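Local coordinates for A-type flavoprotein (Giardia intestinalis, PDB 2Q9U) that binds FMN and a mu-oxo-diiron centre and scavenges O2 as a flavodiiron protein, probably by passing electrons from the flavin to the iron pair, at residues Ser39-Tyr44 with Tyr59-Glu64; Asp55-Lys58 with Glu64-Ser67; Gly88-Ser93 with Phe168-Phe173; Gln113-Ile118 with Trp153-Phe158; Lys197-Asn202 with Ser228-Ser233. All coordinates share one frame; numbering follows the deposited sequence.

Interaction 1. Residues Ser39-Tyr44 with Tyr59-Glu64; sequences SSYNSY and YPFAEE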
# COMPACT_ATOMS: atom_id res chain seq x y z
N SER A 39 -7.81 3.03 16.24
CA SER A 39 -8.56 4.01 17.04
C SER A 39 -9.31 3.20 18.09
O SER A 39 -9.08 2.01 18.24
CB SER A 39 -9.55 4.75 16.13
OG SER A 39 -10.21 5.83 16.81
N SER A 40 -10.21 3.87 18.80
CA SER A 40 -11.19 3.18 19.66
C SER A 40 -12.44 4.03 19.63
O SER A 40 -12.37 5.22 19.32
CB SER A 40 -10.67 3.02 21.09
OG SER A 40 -10.61 4.27 21.78
N TYR A 41 -13.58 3.41 19.96
CA TYR A 41 -14.86 4.09 20.10
C TYR A 41 -15.26 3.84 21.54
O TYR A 41 -15.70 2.75 21.89
CB TYR A 41 -15.87 3.48 19.09
CG TYR A 41 -15.18 3.27 17.74
CD1 TYR A 41 -14.56 4.35 17.11
CD2 TYR A 41 -15.14 2.01 17.11
CE1 TYR A 41 -13.89 4.19 15.89
CE2 TYR A 41 -14.48 1.85 15.88
CZ TYR A 41 -13.85 2.94 15.29
OH TYR A 41 -13.15 2.80 14.10
N ASN A 42 -15.03 4.84 22.37
CA ASN A 42 -15.22 4.71 23.79
C ASN A 42 -16.67 5.03 24.14
O ASN A 42 -17.22 6.03 23.67
CB ASN A 42 -14.28 5.64 24.55
CG ASN A 42 -12.81 5.41 24.20
OD1 ASN A 42 -12.37 4.28 23.93
ND2 ASN A 42 -12.04 6.49 24.23
N SER A 43 -17.27 4.14 24.92
CA SER A 43 -18.62 4.28 25.45
C SER A 43 -18.46 4.02 26.94
O SER A 43 -17.56 3.31 27.32
CB SER A 43 -19.53 3.20 24.85
OG SER A 43 -20.80 3.21 25.50
N TYR A 44 -19.35 4.57 27.77
CA TYR A 44 -19.17 4.46 29.22
C TYR A 44 -20.47 4.01 29.89
O TYR A 44 -21.53 4.42 29.47
CB TYR A 44 -18.71 5.79 29.82
CG TYR A 44 -17.38 6.20 29.23
CD1 TYR A 44 -16.19 5.66 29.71
CD2 TYR A 44 -17.33 7.05 28.12
CE1 TYR A 44 -14.94 6.01 29.13
CE2 TYR A 44 -16.11 7.40 27.53
CZ TYR A 44 -14.93 6.87 28.04
OH TYR A 44 -13.71 7.23 27.46
N TYR A 59 -21.20 0.12 13.94
CA TYR A 59 -22.01 -1.11 13.84
C TYR A 59 -21.25 -2.47 13.78
O TYR A 59 -21.74 -3.45 14.33
CB TYR A 59 -23.08 -1.00 12.71
CG TYR A 59 -22.47 -1.08 11.33
CD1 TYR A 59 -22.21 -2.33 10.71
CD2 TYR A 59 -22.08 0.09 10.66
CE1 TYR A 59 -21.60 -2.41 9.45
CE2 TYR A 59 -21.48 0.03 9.38
CZ TYR A 59 -21.24 -1.23 8.79
OH TYR A 59 -20.63 -1.30 7.55
N PRO A 60 -20.05 -2.54 13.16
CA PRO A 60 -19.39 -3.85 13.17
C PRO A 60 -19.07 -4.39 14.55
O PRO A 60 -18.89 -5.59 14.69
CB PRO A 60 -18.09 -3.60 12.38
CG PRO A 60 -18.42 -2.42 11.53
CD PRO A 60 -19.27 -1.56 12.39
N PHE A 61 -19.01 -3.51 15.54
CA PHE A 61 -18.59 -3.83 16.92
C PHE A 61 -19.75 -3.89 17.91
O PHE A 61 -19.53 -3.93 19.13
CB PHE A 61 -17.56 -2.78 17.37
CG PHE A 61 -16.40 -2.67 16.42
CD1 PHE A 61 -15.39 -3.64 16.44
CD2 PHE A 61 -16.33 -1.64 15.49
CE1 PHE A 61 -14.29 -3.57 15.53
CE2 PHE A 61 -15.25 -1.56 14.58
CZ PHE A 61 -14.22 -2.53 14.61
N ALA A 62 -20.98 -3.90 17.38
CA ALA A 62 -22.18 -3.84 18.20
C ALA A 62 -22.25 -4.90 19.29
O ALA A 62 -22.56 -4.56 20.43
CB ALA A 62 -23.46 -3.90 17.33
N GLU A 63 -21.96 -6.16 18.94
CA GLU A 63 -22.11 -7.28 19.89
C GLU A 63 -21.07 -7.23 20.98
O GLU A 63 -21.33 -7.59 22.12
CB GLU A 63 -22.04 -8.65 19.18
CG GLU A 63 -23.22 -8.92 18.21
CD GLU A 63 -24.62 -9.01 18.87
OE1 GLU A 63 -24.73 -9.24 20.11
OE2 GLU A 63 -25.63 -8.86 18.14
N GLU A 64 -19.87 -6.78 20.62
CA GLU A 64 -18.84 -6.55 21.64
C GLU A 64 -19.24 -5.48 22.67
O GLU A 64 -19.11 -5.68 23.89
CB GLU A 64 -17.51 -6.20 20.97
CG GLU A 64 -16.34 -6.08 21.97
CD GLU A 64 -15.00 -5.71 21.33
OE1 GLU A 64 -14.86 -5.63 20.08
OE2 GLU A 64 -14.06 -5.47 22.11
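Y41 and F61 meet through their rings alone, and the contact is easiest to trace along the tyrosine. Its CB points toward the 59-64 segment and packs beside D89. From there CG turns back beside the backbone N, anti to the carbonyl carbon (chi1 -43°), which carries the ring from the strand toward the start of the helix. On the flank facing the phenylalanine, CD2 lies 4.2 Å from CD2 of F61, and one bond further out CE2 of Y41 comes to 3.7 Å from CE2 of F61. The phenylalanine carbon sits at the tyrosine's edge, near its plane. With centroids 5.8 Å apart and planes at 51°, the pair is an oblique aromatic contact. Beyond it the tip is polar: OH is hydrogen-bonded to D24 OD2 and to K58 NZ. Tyrosine suits this place because its flank serves an apolar neighbour while its end satisfies charged ones; F61, with no polar group to pair, fills the apolar half. Y41 belongs to strand 39-46, which lies between strands 17-24 and 52-54 in a mixed sheet, whereas F61 occupies the N-cap position of helix 62-72 and also rests on I22 and D24 of strand 17-24.

Interaction 2. Residues Asp55-Lys58 with Glu64-Ser67; sequences DSVK and EWLS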
# COMPACT_ATOMS: atom_id res chain seq x y z
N ASP A 55 -22.91 7.18 24.88
CA ASP A 55 -22.51 6.87 23.51
C ASP A 55 -22.60 5.40 23.08
O ASP A 55 -22.75 4.51 23.89
CB ASP A 55 -21.13 7.52 23.18
CG ASP A 55 -21.22 9.06 23.18
OD1 ASP A 55 -22.28 9.60 22.74
OD2 ASP A 55 -20.25 9.72 23.64
N SER A 56 -22.54 5.18 21.77
CA SER A 56 -22.50 3.84 21.21
C SER A 56 -21.18 3.68 20.42
O SER A 56 -20.21 4.40 20.68
CB SER A 56 -23.74 3.62 20.33
OG SER A 56 -23.83 2.28 19.85
N VAL A 57 -21.14 2.71 19.50
CA VAL A 57 -19.94 2.40 18.70
C VAL A 57 -20.37 2.07 17.26
O VAL A 57 -21.54 1.80 17.01
CB VAL A 57 -19.12 1.19 19.25
CG1 VAL A 57 -18.64 1.41 20.72
CG2 VAL A 57 -19.90 -0.10 19.15
N LYS A 58 -19.38 2.03 16.35
CA LYS A 58 -19.59 1.69 14.94
C LYS A 58 -20.21 0.29 14.84
O LYS A 58 -19.77 -0.62 15.55
CB LYS A 58 -18.22 1.72 14.25
CG LYS A 58 -18.28 2.03 12.75
CD LYS A 58 -16.88 1.84 12.14
CE LYS A 58 -15.98 3.09 12.24
NZ LYS A 58 -14.62 2.92 11.53
N GLU A 64 -19.87 -6.78 20.62
CA GLU A 64 -18.84 -6.55 21.64
C GLU A 64 -19.24 -5.48 22.67
O GLU A 64 -19.11 -5.68 23.89
CB GLU A 64 -17.51 -6.20 20.97
CG GLU A 64 -16.34 -6.08 21.97
CD GLU A 64 -15.00 -5.71 21.33
OE1 GLU A 64 -14.86 -5.63 20.08
OE2 GLU A 64 -14.06 -5.47 22.11
N TRP A 65 -19.72 -4.34 22.17
CA TRP A 65 -20.24 -3.25 22.98
C TRP A 65 -21.39 -3.73 23.88
O TRP A 65 -21.43 -3.45 25.10
CB TRP A 65 -20.72 -2.16 22.02
CG TRP A 65 -21.44 -0.96 22.63
CD1 TRP A 65 -20.93 -0.07 23.55
CD2 TRP A 65 -22.77 -0.51 22.32
NE1 TRP A 65 -21.88 0.89 23.82
CE2 TRP A 65 -23.01 0.65 23.09
CE3 TRP A 65 -23.80 -0.99 21.49
CZ2 TRP A 65 -24.24 1.35 23.06
CZ3 TRP A 65 -25.02 -0.29 21.45
CH2 TRP A 65 -25.22 0.86 22.23
N LEU A 66 -22.33 -4.47 23.30
CA LEU A 66 -23.47 -4.95 24.10
C LEU A 66 -22.98 -5.93 25.18
O LEU A 66 -23.50 -5.92 26.30
CB LEU A 66 -24.50 -5.61 23.17
CG LEU A 66 -25.23 -4.62 22.25
CD1 LEU A 66 -26.06 -5.35 21.17
CD2 LEU A 66 -26.10 -3.63 23.05
N SER A 67 -21.97 -6.74 24.83
CA SER A 67 -21.39 -7.71 25.77
C SER A 67 -20.75 -7.02 26.96
O SER A 67 -20.94 -7.45 28.11
CB SER A 67 -20.39 -8.65 25.08
OG SER A 67 -21.08 -9.52 24.20
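One hydroxyl, S43 OG, ties D55 to W65: it receives the indole NE1 hydrogen and is also hydrogen-bonded to the D55 carbonyl oxygen. Fixed at that nitrogen, the tryptophan lies against S56 and V57. The serine covers one face of the six-membered ring. Its OG, anti to the backbone N at chi1 -174°, is 3.1 Å from W65 CH2 and 3.3 Å from W65 CZ3, offset toward the rim. S56 CB makes a CH-pi contact, 4.0 Å from the centroid of the same ring and 28° off its normal. S56 OG is buried with no hydrogen-bonding partner in the model and lies over the ring face; serine is small enough to lie so close. V57 handles the other end of the indole side chain, its CG2 3.6 Å from W65 CB and its CG1 3.9 Å from W65 CD1, so the branched residue grips both the stem and the five-membered ring. Tryptophan suits the spot by offering a broad apolar surface with one N-H to satisfy. The contact packs the loop that leaves strand 52-54 against helix 62-72, where W65 also meets L94 of helix 94-97 and the ring of F101.

Interaction 3. Residues Gly88-Ser93 with Phe168-Phe173; sequences GDHASS and FSNDGF. With FEO (mu-oxo-diiron), chain G.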
# COMPACT_ATOMS: atom_id res chain seq x y z
N GLY A 88 -21.51 7.95 12.65
CA GLY A 88 -21.52 6.47 12.69
C GLY A 88 -20.55 5.81 13.65
O GLY A 88 -20.87 4.78 14.25
N ASP A 89 -19.36 6.38 13.81
CA ASP A 89 -18.38 5.78 14.70
C ASP A 89 -18.83 5.70 16.17
O ASP A 89 -18.35 4.84 16.90
CB ASP A 89 -16.98 6.42 14.57
CG ASP A 89 -16.98 7.93 14.76
OD1 ASP A 89 -17.95 8.61 14.37
OD2 ASP A 89 -15.98 8.46 15.29
N HIS A 90 -19.75 6.56 16.59
CA HIS A 90 -20.30 6.47 17.95
C HIS A 90 -21.77 6.09 17.98
O HIS A 90 -22.39 6.16 19.04
CB HIS A 90 -20.16 7.82 18.65
CG HIS A 90 -18.81 8.40 18.47
ND1 HIS A 90 -17.71 7.88 19.11
CD2 HIS A 90 -18.35 9.36 17.63
CE1 HIS A 90 -16.63 8.52 18.70
NE2 HIS A 90 -16.99 9.43 17.81
N ALA A 91 -22.34 5.75 16.84
CA ALA A 91 -23.81 5.68 16.80
C ALA A 91 -24.40 4.55 15.96
O ALA A 91 -25.54 4.17 16.19
CB ALA A 91 -24.41 7.06 16.36
N SER A 92 -23.65 4.03 14.99
CA SER A 92 -24.29 3.21 13.97
C SER A 92 -24.79 1.84 14.45
O SER A 92 -25.69 1.25 13.80
CB SER A 92 -23.45 3.08 12.70
OG SER A 92 -22.20 2.47 12.97
N SER A 93 -24.27 1.36 15.58
CA SER A 93 -24.84 0.14 16.21
C SER A 93 -26.31 0.34 16.59
O SER A 93 -27.04 -0.63 16.78
CB SER A 93 -24.04 -0.26 17.45
OG SER A 93 -22.75 -0.77 17.11
N PHE A 168 -17.70 14.11 29.71
CA PHE A 168 -17.72 13.11 28.62
C PHE A 168 -17.66 13.92 27.33
O PHE A 168 -18.66 14.54 26.92
CB PHE A 168 -19.01 12.28 28.68
CG PHE A 168 -19.12 11.43 29.91
CD1 PHE A 168 -18.51 10.17 29.97
CD2 PHE A 168 -19.87 11.86 31.00
CE1 PHE A 168 -18.61 9.37 31.12
CE2 PHE A 168 -19.99 11.06 32.14
CZ PHE A 168 -19.37 9.82 32.21
N SER A 169 -16.48 13.99 26.73
CA SER A 169 -16.27 14.98 25.68
C SER A 169 -16.50 14.46 24.26
O SER A 169 -16.35 15.19 23.30
CB SER A 169 -14.84 15.56 25.79
OG SER A 169 -13.90 14.50 25.73
N ASN A 170 -16.80 13.17 24.14
CA ASN A 170 -17.05 12.56 22.82
C ASN A 170 -15.80 12.77 21.92
O ASN A 170 -14.69 12.45 22.37
CB ASN A 170 -18.38 13.11 22.24
CG ASN A 170 -18.82 12.41 20.97
OD1 ASN A 170 -18.77 12.99 19.89
ND2 ASN A 170 -19.25 11.16 21.10
N ASP A 171 -15.94 13.30 20.71
CA ASP A 171 -14.81 13.50 19.81
C ASP A 171 -13.79 14.45 20.44
O ASP A 171 -12.55 14.33 20.23
CB ASP A 171 -15.25 14.08 18.47
CG ASP A 171 -15.75 13.02 17.46
OD1 ASP A 171 -15.40 11.81 17.54
OD2 ASP A 171 -16.50 13.45 16.56
N GLY A 172 -14.30 15.41 21.22
CA GLY A 172 -13.39 16.34 21.91
C GLY A 172 -12.34 15.61 22.73
O GLY A 172 -12.64 14.63 23.42
N PHE A 173 -11.10 16.10 22.65
CA PHE A 173 -9.95 15.55 23.38
C PHE A 173 -9.56 14.16 22.92
O PHE A 173 -8.76 13.49 23.56
CB PHE A 173 -10.15 15.57 24.91
CG PHE A 173 -10.26 16.96 25.47
CD1 PHE A 173 -11.51 17.61 25.51
CD2 PHE A 173 -9.13 17.63 25.91
CE1 PHE A 173 -11.61 18.93 26.01
CE2 PHE A 173 -9.21 18.94 26.41
CZ PHE A 173 -10.46 19.58 26.46
FE1 FEO G . -15.62 10.23 16.29
FE2 FEO G . -17.25 12.86 14.75
O FEO G . -17.07 10.91 15.36
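H90 buries the most surface here, and N170 and D171 approach it in two different ways. N170 comes over a face of the imidazole: ND2 stands 3.8 Å from H90 CG, offset toward the rim, with amide and ring planes 64° apart. That amide nitrogen is hydrogen-bonded to D55 OD2, which holds the asparagine over the histidine. D171 instead comes to the ring's edge. Its OD1 is 2.9 Å from H90 NE2, a short approach explained by a shared iron and not by a hydrogen bond: FE1 is bound by D171 OD1 at 2.0 Å, by D89 OD2 at 2.1 Å and by H90 NE2 at 2.2 Å. The second oxygen, D171 OD2, reaches FE2 at 2.0 Å, so one carboxylate bridges the pair, a task suited to aspartate with two ligating oxygens on a short stem. H90, with chi1 -47°, sets CG beside the backbone N and sends NE2 to the metal. A type II' turn from S169 to G172 presents D171, and S169 OG closes it on G172 O at 2.6 Å. H230 also binds FE1, while H85, E87 and H152 serve FE2. The order H85-x-E87-x-D89-H90 is the HxExDH signature of the metallo-beta-lactamase-like diiron domain of flavodiiron proteins.

Interaction 4. Residues Gln113-Ile118 with Trp153-Phe158; sequences QEHLKI and WPDSTF. With FMN (flavin mononucleotide), chain F.
D155 carries CG between its backbone N and carbonyl carbon (chi1 51°), while H115 on helix 110-120 sets CG beside its own N; together these torsions build a His-carboxylate hydrogen bond within the metallo-beta-lactamase-like domain. H115 ND1 donates to D155 OD2 over 2.6 Å, nearly straight at 169°. The acceptor lies in the imidazole plane and uses its anti lone pair, with the carboxylate turned 87° to the ring. D155 OD1 is taken by H85 ND1 and A86 N. Since H85 binds iron, D155 is a second-shell residue that positions a ligand, and H115 in turn fixes D155; aspartate serves by having an oxygen for each. P154 CB meets the ring edge, 4.0 Å from H115 CE1. The type I turn W153-S156 shapes this corner, with W153 N bonded to S156 OG. Next to it lies an FMN held by a neighbouring subunit, and the indole meets it edge-on, W153 NE1 3.4 Å from FMN C9.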
# COMPACT_ATOMS: atom_id res chain seq x y z
N GLN A 113 -31.06 14.20 17.89
CA GLN A 113 -32.19 13.33 17.59
C GLN A 113 -32.58 13.33 16.10
O GLN A 113 -32.75 12.26 15.51
CB GLN A 113 -33.41 13.68 18.45
CG GLN A 113 -34.67 12.83 18.13
CD GLN A 113 -35.95 13.52 18.54
OE1 GLN A 113 -36.08 14.74 18.39
NE2 GLN A 113 -36.89 12.76 19.11
N GLU A 114 -32.69 14.51 15.51
CA GLU A 114 -32.96 14.65 14.06
C GLU A 114 -31.96 13.86 13.20
O GLU A 114 -32.35 13.16 12.27
CB GLU A 114 -32.96 16.13 13.68
CG GLU A 114 -34.20 16.84 14.24
CD GLU A 114 -34.19 18.35 14.11
OE1 GLU A 114 -33.12 18.96 13.87
OE2 GLU A 114 -35.29 18.94 14.25
N HIS A 115 -30.67 13.97 13.54
CA HIS A 115 -29.62 13.30 12.77
C HIS A 115 -29.64 11.78 13.01
O HIS A 115 -29.50 11.01 12.06
CB HIS A 115 -28.23 13.93 13.04
CG HIS A 115 -28.08 15.32 12.49
ND1 HIS A 115 -27.00 16.13 12.81
CD2 HIS A 115 -28.88 16.07 11.69
CE1 HIS A 115 -27.14 17.31 12.22
NE2 HIS A 115 -28.27 17.29 11.53
N LEU A 116 -29.80 11.35 14.27
CA LEU A 116 -29.91 9.93 14.58
C LEU A 116 -31.08 9.26 13.82
O LEU A 116 -30.96 8.16 13.28
CB LEU A 116 -30.12 9.70 16.10
CG LEU A 116 -28.92 9.91 17.02
CD1 LEU A 116 -29.36 9.93 18.51
CD2 LEU A 116 -27.84 8.85 16.77
N LYS A 117 -32.23 9.93 13.81
CA LYS A 117 -33.37 9.37 13.08
C LYS A 117 -33.14 9.28 11.57
O LYS A 117 -33.50 8.28 10.95
CB LYS A 117 -34.64 10.18 13.37
CG LYS A 117 -35.27 9.99 14.72
CD LYS A 117 -36.41 11.02 14.84
CE LYS A 117 -37.11 10.95 16.17
NZ LYS A 117 -38.28 11.91 16.24
N ILE A 118 -32.51 10.29 10.98
CA ILE A 118 -32.27 10.29 9.52
C ILE A 118 -31.26 9.20 9.14
O ILE A 118 -31.44 8.49 8.14
CB ILE A 118 -31.78 11.65 9.00
CG1 ILE A 118 -32.91 12.68 9.07
CG2 ILE A 118 -31.35 11.53 7.53
CD1 ILE A 118 -32.47 14.08 8.80
N TRP A 153 -19.64 18.56 14.42
CA TRP A 153 -20.92 18.50 13.69
C TRP A 153 -21.95 19.45 14.35
O TRP A 153 -21.76 19.82 15.52
CB TRP A 153 -21.45 17.06 13.65
CG TRP A 153 -20.96 16.25 12.48
CD1 TRP A 153 -19.88 16.52 11.66
CD2 TRP A 153 -21.51 15.02 12.00
NE1 TRP A 153 -19.75 15.55 10.71
CE2 TRP A 153 -20.73 14.61 10.89
CE3 TRP A 153 -22.60 14.23 12.39
CZ2 TRP A 153 -21.00 13.44 10.17
CZ3 TRP A 153 -22.88 13.06 11.66
CH2 TRP A 153 -22.08 12.68 10.58
N PRO A 154 -23.03 19.83 13.61
CA PRO A 154 -24.12 20.61 14.24
C PRO A 154 -24.70 19.95 15.49
O PRO A 154 -25.11 20.66 16.42
CB PRO A 154 -25.18 20.70 13.12
CG PRO A 154 -24.36 20.63 11.85
CD PRO A 154 -23.30 19.58 12.18
N ASP A 155 -24.71 18.61 15.54
CA ASP A 155 -25.26 17.87 16.70
C ASP A 155 -24.29 17.61 17.86
O ASP A 155 -24.69 16.99 18.87
CB ASP A 155 -25.76 16.49 16.23
CG ASP A 155 -24.72 15.74 15.43
OD1 ASP A 155 -23.74 15.24 16.01
OD2 ASP A 155 -24.87 15.68 14.20
N SER A 156 -23.03 18.01 17.71
CA SER A 156 -21.99 17.65 18.69
C SER A 156 -22.30 18.24 20.08
O SER A 156 -22.69 19.40 20.20
CB SER A 156 -20.59 18.08 18.21
OG SER A 156 -20.30 17.44 16.97
N THR A 157 -22.11 17.42 21.10
CA THR A 157 -22.48 17.77 22.46
C THR A 157 -21.41 17.20 23.38
O THR A 157 -20.78 16.19 23.03
CB THR A 157 -23.85 17.09 22.84
OG1 THR A 157 -24.78 17.20 21.74
CG2 THR A 157 -24.46 17.73 24.10
N PHE A 158 -21.19 17.85 24.54
CA PHE A 158 -20.49 17.23 25.67
C PHE A 158 -21.49 16.94 26.81
O PHE A 158 -22.50 17.65 26.95
CB PHE A 158 -19.44 18.16 26.29
CG PHE A 158 -18.30 18.58 25.39
CD1 PHE A 158 -18.00 17.89 24.20
CD2 PHE A 158 -17.51 19.67 25.77
CE1 PHE A 158 -16.91 18.30 23.41
CE2 PHE A 158 -16.41 20.08 24.98
CZ PHE A 158 -16.12 19.38 23.79
N1 FMN F . -21.03 18.16 5.70
C2 FMN F . -21.14 19.44 5.25
O2 FMN F . -22.22 19.84 4.78
N3 FMN F . -20.07 20.30 5.35
C4 FMN F . -18.85 19.88 5.86
O4 FMN F . -17.90 20.66 5.79
C4A FMN F . -18.73 18.56 6.32
N5 FMN F . -17.55 18.08 6.88
C5A FMN F . -17.49 16.76 7.33
C6 FMN F . -16.31 16.26 7.89
C7 FMN F . -16.23 14.93 8.34
C7M FMN F . -15.01 14.52 9.12
C8 FMN F . -17.34 14.09 8.24
C8M FMN F . -17.26 12.63 8.61
C9 FMN F . -18.52 14.59 7.68
C9A FMN F . -18.60 15.91 7.23
N10 FMN F . -19.78 16.40 6.66
C10 FMN F . -19.85 17.71 6.24
C1' FMN F . -21.01 15.54 6.52
C2' FMN F . -20.90 14.56 5.37
O2' FMN F . -20.90 15.20 4.10
C3' FMN F . -22.05 13.56 5.57
O3' FMN F . -21.68 12.72 6.65
C4' FMN F . -22.37 12.70 4.37
O4' FMN F . -23.59 12.01 4.60
C5' FMN F . -21.28 11.66 4.12
O5' FMN F . -21.52 11.03 2.87
P FMN F . -21.02 9.53 2.66
O1P FMN F . -21.06 9.30 1.16
O2P FMN F . -19.63 9.44 3.22
O3P FMN F . -21.92 8.54 3.38

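Interaction 5. Residues Lys197-Asn202 with Ser228-Ser233; sequences KEYTAN and SAHGVS. With FEO (mu-oxo-diiron), chain G; NO3 (nitrate ion), chain C.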
# COMPACT_ATOMS: atom_id res chain seq x y z
N LYS A 197 -2.76 16.10 18.75
CA LYS A 197 -2.51 17.16 17.74
C LYS A 197 -2.89 16.74 16.33
O LYS A 197 -3.45 17.54 15.55
CB LYS A 197 -1.05 17.61 17.76
CG LYS A 197 -0.68 18.44 18.98
CD LYS A 197 0.83 18.76 18.95
CE LYS A 197 1.30 19.40 20.23
NZ LYS A 197 2.81 19.59 20.27
N GLU A 198 -2.61 15.49 15.97
CA GLU A 198 -2.99 15.03 14.64
C GLU A 198 -4.52 15.07 14.50
O GLU A 198 -5.07 15.44 13.45
CB GLU A 198 -2.44 13.62 14.36
CG GLU A 198 -2.48 13.24 12.87
CD GLU A 198 -1.98 11.83 12.64
OE1 GLU A 198 -2.62 10.89 13.16
OE2 GLU A 198 -0.95 11.66 11.96
N TYR A 199 -5.21 14.65 15.57
CA TYR A 199 -6.69 14.66 15.55
C TYR A 199 -7.22 16.10 15.40
O TYR A 199 -8.11 16.38 14.57
CB TYR A 199 -7.24 14.02 16.82
CG TYR A 199 -8.71 13.80 16.74
CD1 TYR A 199 -9.61 14.82 17.06
CD2 TYR A 199 -9.22 12.54 16.37
CE1 TYR A 199 -11.00 14.62 17.00
CE2 TYR A 199 -10.60 12.32 16.31
CZ TYR A 199 -11.49 13.37 16.63
OH TYR A 199 -12.84 13.12 16.55
N THR A 200 -6.67 17.00 16.19
CA THR A 200 -7.05 18.42 16.14
C THR A 200 -6.87 19.00 14.73
O THR A 200 -7.79 19.62 14.16
CB THR A 200 -6.22 19.26 17.11
OG1 THR A 200 -6.30 18.67 18.41
CG2 THR A 200 -6.78 20.68 17.18
N ALA A 201 -5.68 18.78 14.16
CA ALA A 201 -5.34 19.28 12.83
C ALA A 201 -6.31 18.76 11.76
O ALA A 201 -6.75 19.53 10.89
CB ALA A 201 -3.85 18.86 12.48
N ASN A 202 -6.66 17.47 11.83
CA ASN A 202 -7.41 16.80 10.75
C ASN A 202 -8.92 16.87 10.86
O ASN A 202 -9.60 16.79 9.85
CB ASN A 202 -7.04 15.32 10.66
CG ASN A 202 -5.72 15.11 9.95
OD1 ASN A 202 -5.68 14.97 8.73
ND2 ASN A 202 -4.63 15.08 10.71
N SER A 228 -12.94 10.80 26.79
CA SER A 228 -13.16 11.06 25.38
C SER A 228 -13.73 9.81 24.69
O SER A 228 -13.62 8.73 25.21
CB SER A 228 -11.82 11.43 24.72
OG SER A 228 -12.02 11.69 23.33
N ALA A 229 -14.30 9.99 23.51
CA ALA A 229 -14.85 8.86 22.72
C ALA A 229 -13.83 8.21 21.75
O ALA A 229 -14.13 7.20 21.14
CB ALA A 229 -16.13 9.29 21.97
N HIS A 230 -12.63 8.77 21.66
CA HIS A 230 -11.54 8.15 20.88
C HIS A 230 -10.24 8.10 21.69
O HIS A 230 -9.81 9.12 22.25
CB HIS A 230 -11.25 8.91 19.59
CG HIS A 230 -12.35 8.84 18.58
ND1 HIS A 230 -12.70 7.68 17.93
CD2 HIS A 230 -13.15 9.81 18.08
CE1 HIS A 230 -13.69 7.93 17.09
NE2 HIS A 230 -13.98 9.21 17.16
N GLY A 231 -9.63 6.91 21.77
CA GLY A 231 -8.30 6.80 22.32
C GLY A 231 -8.31 6.83 23.83
O GLY A 231 -9.20 6.25 24.45
N VAL A 232 -7.34 7.52 24.42
CA VAL A 232 -7.21 7.54 25.88
C VAL A 232 -7.89 8.77 26.48
O VAL A 232 -8.16 9.78 25.80
CB VAL A 232 -5.73 7.45 26.37
CG1 VAL A 232 -5.11 6.14 25.93
CG2 VAL A 232 -4.91 8.64 25.87
N SER A 233 -8.20 8.64 27.77
CA SER A 233 -8.86 9.70 28.52
C SER A 233 -7.85 10.42 29.41
O SER A 233 -6.69 10.00 29.54
CB SER A 233 -10.02 9.10 29.32
OG SER A 233 -11.03 8.71 28.43
FE1 FEO G . -15.62 10.23 16.29
FE2 FEO G . -17.25 12.86 14.75
O FEO G . -17.07 10.91 15.36
N NO3 C . -14.17 11.65 13.93
O1 NO3 C . -13.18 11.50 12.99
O2 NO3 C . -14.10 10.89 15.07
O3 NO3 C . -15.19 12.57 13.80
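The diiron pocket of the metallo-beta-lactamase-like domain brings Y199, from helix 189-204, against H230, an iron ligand on the loop after strand 225-228. The two side chains run at about a right angle. Their rings form an oblique pair, centroids 5.9 Å apart and planes at 42°, touching where Y199 OH comes 3.7 Å from H230 CD2. With CG opposite the backbone N (chi1 -170°), the tyrosine stretches away from its helix so that the phenol tip arrives beside the metals. Histidine suits its place by having two useful nitrogens: NE2 binds FE1 at 2.1 Å, and ND1 is hydrogen-bonded to S40 O, which fixes the ring's rotation. G231, which follows, has a positive phi of 79°, readily adopted by glycine, and its N is hydrogen-bonded to S40 OG. A nitrate, probably from the crystallisation liquor, sits by the irons and is also hydrogen-bonded to H31 NE2. Y199 OH lies 3.0 Å from nitrate O2, at best a weak bond whose proton may go to another acceptor. The anion spans the metals, nitrate O2 binding FE1 of the diiron centre and nitrate O3 binding FE2.

In the fold
All five contacts lie in the metallo-beta-lactamase-like domain, and only interaction 1 is partly buried, the others being enclosed. Interactions 1 and 2 share E64 and helix 62-72 and rest on aromatic and apolar packing, with polar groups at the ends of side chains. Interactions 3 and 5 meet at the iron pair, where D89, H90, D171 and H230 all bind FE1, so metal coordination is added to packing. Interaction 4, nested in the chain between the segments of interaction 3, provides second-shell hydrogen bonding and touches the third subunit, as does interaction 3. S40 and N42 of 39-44 reach 228-233, joining the first sheet to the metal site.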